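Local structure of uncharacterized conserved (Bdellovibrio bacteriovorus, 7O21) at residues P89-S100 / L112-D123. The protein is probably a peptidoglycan L,D-carboxypeptidase of the YkuD family, with an NTF2-like C-terminal domain, that edits the cell wall and so shapes the cell. Numbering follows the deposited sequence. Where two conformers were deposited one is given.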
loop_
_atom_site.group_PDB
_atom_site.type_symbol
_atom_site.label_atom_id
_atom_site.label_comp_id
_atom_site.label_asym_id
_atom_site.label_seq_id
_atom_site.Cartn_x
_atom_site.Cartn_y
_atom_site.Cartn_z
ATOM N N PRO A 89 13.254 5.474 -13.579
ATOM C CA PRO A 89 13.104 6.095 -12.260
ATOM C C PRO A 89 14.292 5.841 -11.345
ATOM O O PRO A 89 14.929 4.788 -11.382
ATOM C CB PRO A 89 11.829 5.450 -11.704
ATOM C CG PRO A 89 11.059 5.039 -12.915
ATOM C CD PRO A 89 12.103 4.620 -13.919
ATOM N N GLU A 90 14.587 6.835 -10.520
ATOM C CA GLU A 90 15.548 6.701 -9.443
ATOM C C GLU A 90 14.878 7.173 -8.164
ATOM O O GLU A 90 13.985 8.032 -8.192
ATOM C CB GLU A 90 16.858 7.465 -9.721
ATOM C CG GLU A 90 16.725 8.973 -9.763
ATOM C CD GLU A 90 18.054 9.681 -10.028
ATOM O OE1 GLU A 90 19.112 9.162 -9.616
ATOM O OE2 GLU A 90 18.042 10.769 -10.640
ATOM N N GLY A 91 15.283 6.602 -7.040
ATOM C CA GLY A 91 14.676 7.007 -5.791
ATOM C C GLY A 91 15.032 6.094 -4.637
ATOM O O GLY A 91 15.943 5.256 -4.721
ATOM N N ILE A 92 14.283 6.287 -3.557
ATOM C CA ILE A 92 14.564 5.712 -2.255
ATOM C C ILE A 92 13.387 4.806 -1.937
ATOM O O ILE A 92 12.304 5.301 -1.588
ATOM C CB ILE A 92 14.707 6.813 -1.189
ATOM C CG1 ILE A 92 15.786 7.838 -1.577
ATOM C CG2 ILE A 92 15.022 6.212 0.170
ATOM C CD1 ILE A 92 15.688 9.155 -0.781
ATOM N N TYR A 93 13.589 3.491 -2.051
ATOM C CA TYR A 93 12.493 2.531 -1.984
ATOM C C TYR A 93 12.743 1.486 -0.905
ATOM O O TYR A 93 13.789 1.444 -0.263
ATOM C CB TYR A 93 12.294 1.849 -3.350
ATOM C CG TYR A 93 11.994 2.889 -4.391
ATOM C CD1 TYR A 93 10.765 3.538 -4.404
ATOM C CD2 TYR A 93 12.966 3.298 -5.290
ATOM C CE1 TYR A 93 10.502 4.531 -5.309
ATOM C CE2 TYR A 93 12.703 4.297 -6.210
ATOM C CZ TYR A 93 11.470 4.907 -6.209
ATOM O OH TYR A 93 11.205 5.918 -7.107
ATOM N N PHE A 94 11.730 0.664 -0.658
ATOM C CA PHE A 94 11.771 -0.453 0.320
ATOM C C PHE A 94 11.257 -1.702 -0.413
ATOM O O PHE A 94 10.375 -1.583 -1.239
ATOM C CB PHE A 94 10.908 -0.139 1.558
ATOM C CG PHE A 94 11.437 0.942 2.479
ATOM C CD1 PHE A 94 11.282 2.289 2.183
ATOM C CD2 PHE A 94 12.122 0.622 3.644
ATOM C CE1 PHE A 94 11.812 3.266 3.016
ATOM C CE2 PHE A 94 12.644 1.600 4.471
ATOM C CZ PHE A 94 12.474 2.921 4.156
ATOM N N LEU A 95 11.854 -2.853 -0.158
ATOM C CA LEU A 95 11.406 -4.106 -0.756
ATOM C C LEU A 95 10.224 -4.668 0.024
ATOM O O LEU A 95 10.247 -4.704 1.259
ATOM C CB LEU A 95 12.561 -5.101 -0.774
ATOM C CG LEU A 95 13.729 -4.568 -1.620
ATOM C CD1 LEU A 95 15.035 -5.225 -1.223
ATOM C CD2 LEU A 95 13.431 -4.746 -3.106
ATOM N N GLN A 96 9.206 -5.106 -0.704
ATOM C CA GLN A 96 7.925 -5.489 -0.067
ATOM C C GLN A 96 7.615 -6.987 -0.086
ATOM O O GLN A 96 7.240 -7.474 0.944
ATOM C CB GLN A 96 6.801 -4.720 -0.758
ATOM C CG GLN A 96 6.902 -3.209 -0.632
ATOM C CD GLN A 96 5.628 -2.506 -1.026
ATOM O OE1 GLN A 96 5.145 -2.632 -2.139
ATOM N NE2 GLN A 96 5.042 -1.779 -0.093
ATOM N N GLU A 97 7.570 -7.616 -1.255
ATOM C CA GLU A 97 7.169 -9.011 -1.352
ATOM C C GLU A 97 8.196 -9.797 -2.147
ATOM O O GLU A 97 8.886 -9.255 -3.012
ATOM C CB GLU A 97 5.832 -9.151 -2.097
ATOM C CG GLU A 97 4.645 -8.471 -1.435
ATOM C CD GLU A 97 3.388 -8.549 -2.291
ATOM O OE1 GLU A 97 3.195 -9.564 -2.990
ATOM O OE2 GLU A 97 2.606 -7.577 -2.281
ATOM N N ARG A 98 8.273 -11.088 -1.854
ATOM C CA ARG A 98 9.140 -12.020 -2.557
ATOM C C ARG A 98 8.276 -12.929 -3.423
ATOM O O ARG A 98 7.275 -13.485 -2.953
ATOM C CB ARG A 98 9.939 -12.835 -1.540
ATOM C CG ARG A 98 10.840 -13.921 -2.111
ATOM C CD ARG A 98 11.510 -14.684 -0.969
ATOM N NE ARG A 98 12.058 -15.965 -1.410
ATOM C CZ ARG A 98 13.164 -16.515 -0.918
ATOM N NH1 ARG A 98 13.846 -15.896 0.038
ATOM N NH2 ARG A 98 13.589 -17.685 -1.377
ATOM N N LEU A 99 8.656 -13.060 -4.689
ATOM C CA LEU A 99 7.909 -13.834 -5.668
ATOM C C LEU A 99 8.843 -14.826 -6.343
ATOM O O LEU A 99 10.025 -14.543 -6.565
ATOM C CB LEU A 99 7.331 -12.917 -6.751
ATOM C CG LEU A 99 6.436 -11.781 -6.267
ATOM C CD1 LEU A 99 6.132 -10.803 -7.393
ATOM C CD2 LEU A 99 5.161 -12.374 -5.718
ATOM N N SER A 100 8.307 -15.994 -6.692
ATOM C CA SER A 100 9.073 -16.986 -7.431
ATOM C C SER A 100 8.119 -17.799 -8.292
ATOM O O SER A 100 6.921 -17.511 -8.373
ATOM C CB SER A 100 9.892 -17.878 -6.492
ATOM O OG SER A 100 10.781 -18.696 -7.247
ATOM N N LEU A 112 13.861 -15.403 -8.798
ATOM C CA LEU A 112 13.233 -14.681 -7.704
ATOM C C LEU A 112 13.008 -13.247 -8.139
ATOM O O LEU A 112 13.777 -12.697 -8.924
ATOM C CB LEU A 112 14.136 -14.654 -6.462
ATOM C CG LEU A 112 14.231 -15.823 -5.485
ATOM C CD1 LEU A 112 15.152 -15.431 -4.334
ATOM C CD2 LEU A 112 12.866 -16.207 -4.953
ATOM N N ALA A 113 11.978 -12.629 -7.570
ATOM C CA ALA A 113 11.765 -11.197 -7.716
ATOM C C ALA A 113 11.361 -10.634 -6.371
ATOM O O ALA A 113 10.682 -11.298 -5.585
ATOM C CB ALA A 113 10.666 -10.851 -8.729
ATOM N N PHE A 114 11.767 -9.396 -6.118
ATOM C CA PHE A 114 11.321 -8.653 -4.951
ATOM C C PHE A 114 10.644 -7.385 -5.434
ATOM O O PHE A 114 11.213 -6.646 -6.241
ATOM C CB PHE A 114 12.504 -8.302 -4.053
ATOM C CG PHE A 114 13.137 -9.494 -3.414
ATOM C CD1 PHE A 114 14.174 -10.167 -4.056
ATOM C CD2 PHE A 114 12.692 -9.963 -2.180
ATOM C CE1 PHE A 114 14.755 -11.279 -3.481
ATOM C CE2 PHE A 114 13.275 -11.086 -1.601
ATOM C CZ PHE A 114 14.308 -11.743 -2.256
ATOM N N THR A 115 9.419 -7.152 -4.961
ATOM C CA THR A 115 8.712 -5.951 -5.366
ATOM C C THR A 115 9.171 -4.777 -4.513
ATOM O O THR A 115 9.744 -4.951 -3.432
ATOM C CB THR A 115 7.207 -6.151 -5.194
ATOM O OG1 THR A 115 6.906 -6.267 -3.791
ATOM C CG2 THR A 115 6.744 -7.423 -5.923
ATOM N N THR A 116 8.879 -3.577 -4.993
ATOM C CA THR A 116 9.176 -2.358 -4.250
ATOM C C THR A 116 7.892 -1.592 -3.940
ATOM O O THR A 116 6.780 -1.977 -4.340
ATOM C CB THR A 116 10.122 -1.441 -5.030
ATOM O OG1 THR A 116 9.421 -0.850 -6.140
ATOM C CG2 THR A 116 11.384 -2.185 -5.515
ATOM N N ASN A 117 8.052 -0.487 -3.215
ATOM C CA ASN A 117 6.956 0.438 -2.965
ATOM C C ASN A 117 6.878 1.542 -4.010
ATOM O O ASN A 117 6.192 2.542 -3.779
ATOM C CB ASN A 117 7.047 1.023 -1.550
ATOM C CG ASN A 117 8.275 1.901 -1.360
ATOM O OD1 ASN A 117 9.334 1.602 -1.865
ATOM N ND2 ASN A 117 8.109 3.019 -0.643
ATOM N N TYR A 118 7.564 1.408 -5.141
ATOM C CA TYR A 118 7.406 2.400 -6.195
ATOM C C TYR A 118 5.967 2.385 -6.699
ATOM O O TYR A 118 5.416 1.310 -6.963
ATOM C CB TYR A 118 8.340 2.121 -7.378
ATOM C CG TYR A 118 8.094 3.084 -8.524
ATOM C CD1 TYR A 118 8.768 4.293 -8.587
ATOM C CD2 TYR A 118 7.162 2.799 -9.519
ATOM C CE1 TYR A 118 8.534 5.196 -9.616
ATOM C CE2 TYR A 118 6.925 3.693 -10.549
ATOM C CZ TYR A 118 7.618 4.885 -10.591
ATOM O OH TYR A 118 7.397 5.794 -11.604
ATOM N N PRO A 119 5.338 3.552 -6.891
ATOM C CA PRO A 119 5.865 4.901 -6.654
ATOM C C PRO A 119 5.724 5.307 -5.183
ATOM O O PRO A 119 4.681 5.052 -4.572
ATOM C CB PRO A 119 4.964 5.773 -7.537
ATOM C CG PRO A 119 3.643 5.039 -7.527
ATOM C CD PRO A 119 4.019 3.580 -7.548
ATOM N N ASN A 120 6.770 5.907 -4.612
ATOM C CA ASN A 120 6.725 6.340 -3.222
ATOM C C ASN A 120 6.090 7.730 -3.130
ATOM O O ASN A 120 5.611 8.292 -4.120
ATOM C CB ASN A 120 8.102 6.250 -2.560
ATOM C CG ASN A 120 9.089 7.279 -3.086
ATOM O OD1 ASN A 120 8.721 8.287 -3.703
ATOM N ND2 ASN A 120 10.358 7.038 -2.832
ATOM N N LEU A 121 6.092 8.307 -1.933
ATOM C CA LEU A 121 5.400 9.578 -1.745
ATOM C C LEU A 121 6.056 10.710 -2.520
ATOM O O LEU A 121 5.356 11.630 -2.962
ATOM C CB LEU A 121 5.302 9.912 -0.260
ATOM C CG LEU A 121 4.268 9.144 0.580
ATOM C CD1 LEU A 121 4.224 9.687 2.008
ATOM C CD2 LEU A 121 2.874 9.180 -0.055
ATOM N N PHE A 122 7.385 10.691 -2.670
ATOM C CA PHE A 122 8.036 11.672 -3.530
ATOM C C PHE A 122 7.530 11.543 -4.957
ATOM O O PHE A 122 7.239 12.547 -5.622
ATOM C CB PHE A 122 9.558 11.479 -3.528
ATOM C CG PHE A 122 10.232 11.800 -2.220
ATOM C CD1 PHE A 122 10.224 13.085 -1.698
ATOM C CD2 PHE A 122 10.923 10.809 -1.530
ATOM C CE1 PHE A 122 10.884 13.363 -0.497
ATOM C CE2 PHE A 122 11.581 11.086 -0.336
ATOM C CZ PHE A 122 11.561 12.363 0.177
ATOM N N ASP A 123 7.463 10.303 -5.462
ATOM C CA ASP A 123 7.041 10.068 -6.839
ATOM C C ASP A 123 5.600 10.503 -7.048
ATOM O O ASP A 123 5.268 11.082 -8.085
ATOM C CB ASP A 123 7.181 8.588 -7.180
ATOM C CG ASP A 123 8.590 8.095 -7.050
ATOM O OD1 ASP A 123 9.516 8.845 -7.423
ATOM O OD2 ASP A 123 8.756 6.932 -6.598
HETATM O O HOH W 1 12.088 9.287 -6.491
HETATM O O HOH W 2 11.230 7.929 -9.555
HETATM O O HOH W 3 12.541 8.589 -3.854
HETATM O O HOH W 4 10.166 4.887 0.092
HETATM O O HOH W 5 4.247 -5.550 -3.570
#
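Tyr93 and Asp123 approach from opposite directions, the phenol OH of Tyr93 donating to the syn lone pair of Asp123 OD2 at 2.7 Å, with ring and carboxylate planes only 29° apart. The same OD2 takes a second bond on its anti side from Asn120 N, a donor tilted out of the carboxylate plane, so two donors fix the carboxylate's rotation. Tyr118 lies alongside Tyr93 and points the same way; Tyr93 OH lies at the edge of the Tyr118 ring, 3.3 Å from Tyr118 CD1, while Pro89 CB lies 3.9 Å from Tyr118 CE1.

Two asparagine amides stand in for strand partners here. Asn117 OD1 accepts from Phe94 N (2.8 Å), the donor lying well above the carbonyl plane, and Asn120 ND2 donates to Ile92 O (2.9 Å) while also reaching a water bound to Ile92 N. Asn117 CG sits between its own backbone N and carbonyl carbon (chi1 66°), which turns the amide back to the strand.

Farther along, main-chain pairing takes over: Thr115 exchanges bonds with Gln96 N and Glu97 O, and Thr115 OG1 also accepts from Glu97 N at 2.9 Å, so two successive amides are gripped by one residue. Beyond it, Leu99 and Ala113 form a hydrogen-bonded pair. On the Phe114 face, Arg98 runs extended past that ring and lays its guanidinium against Leu112 CD1, with helix 156-163 packing nearby.

Asn120 and Asp123 close a capping box at the start of helix 121-126. The arrangement is an antiparallel strand pair of the YkuD catalytic domain, 91-99 with 113-116, followed by a turn into the capped helix; the Ala113 side chain touches the predicted active-site His136.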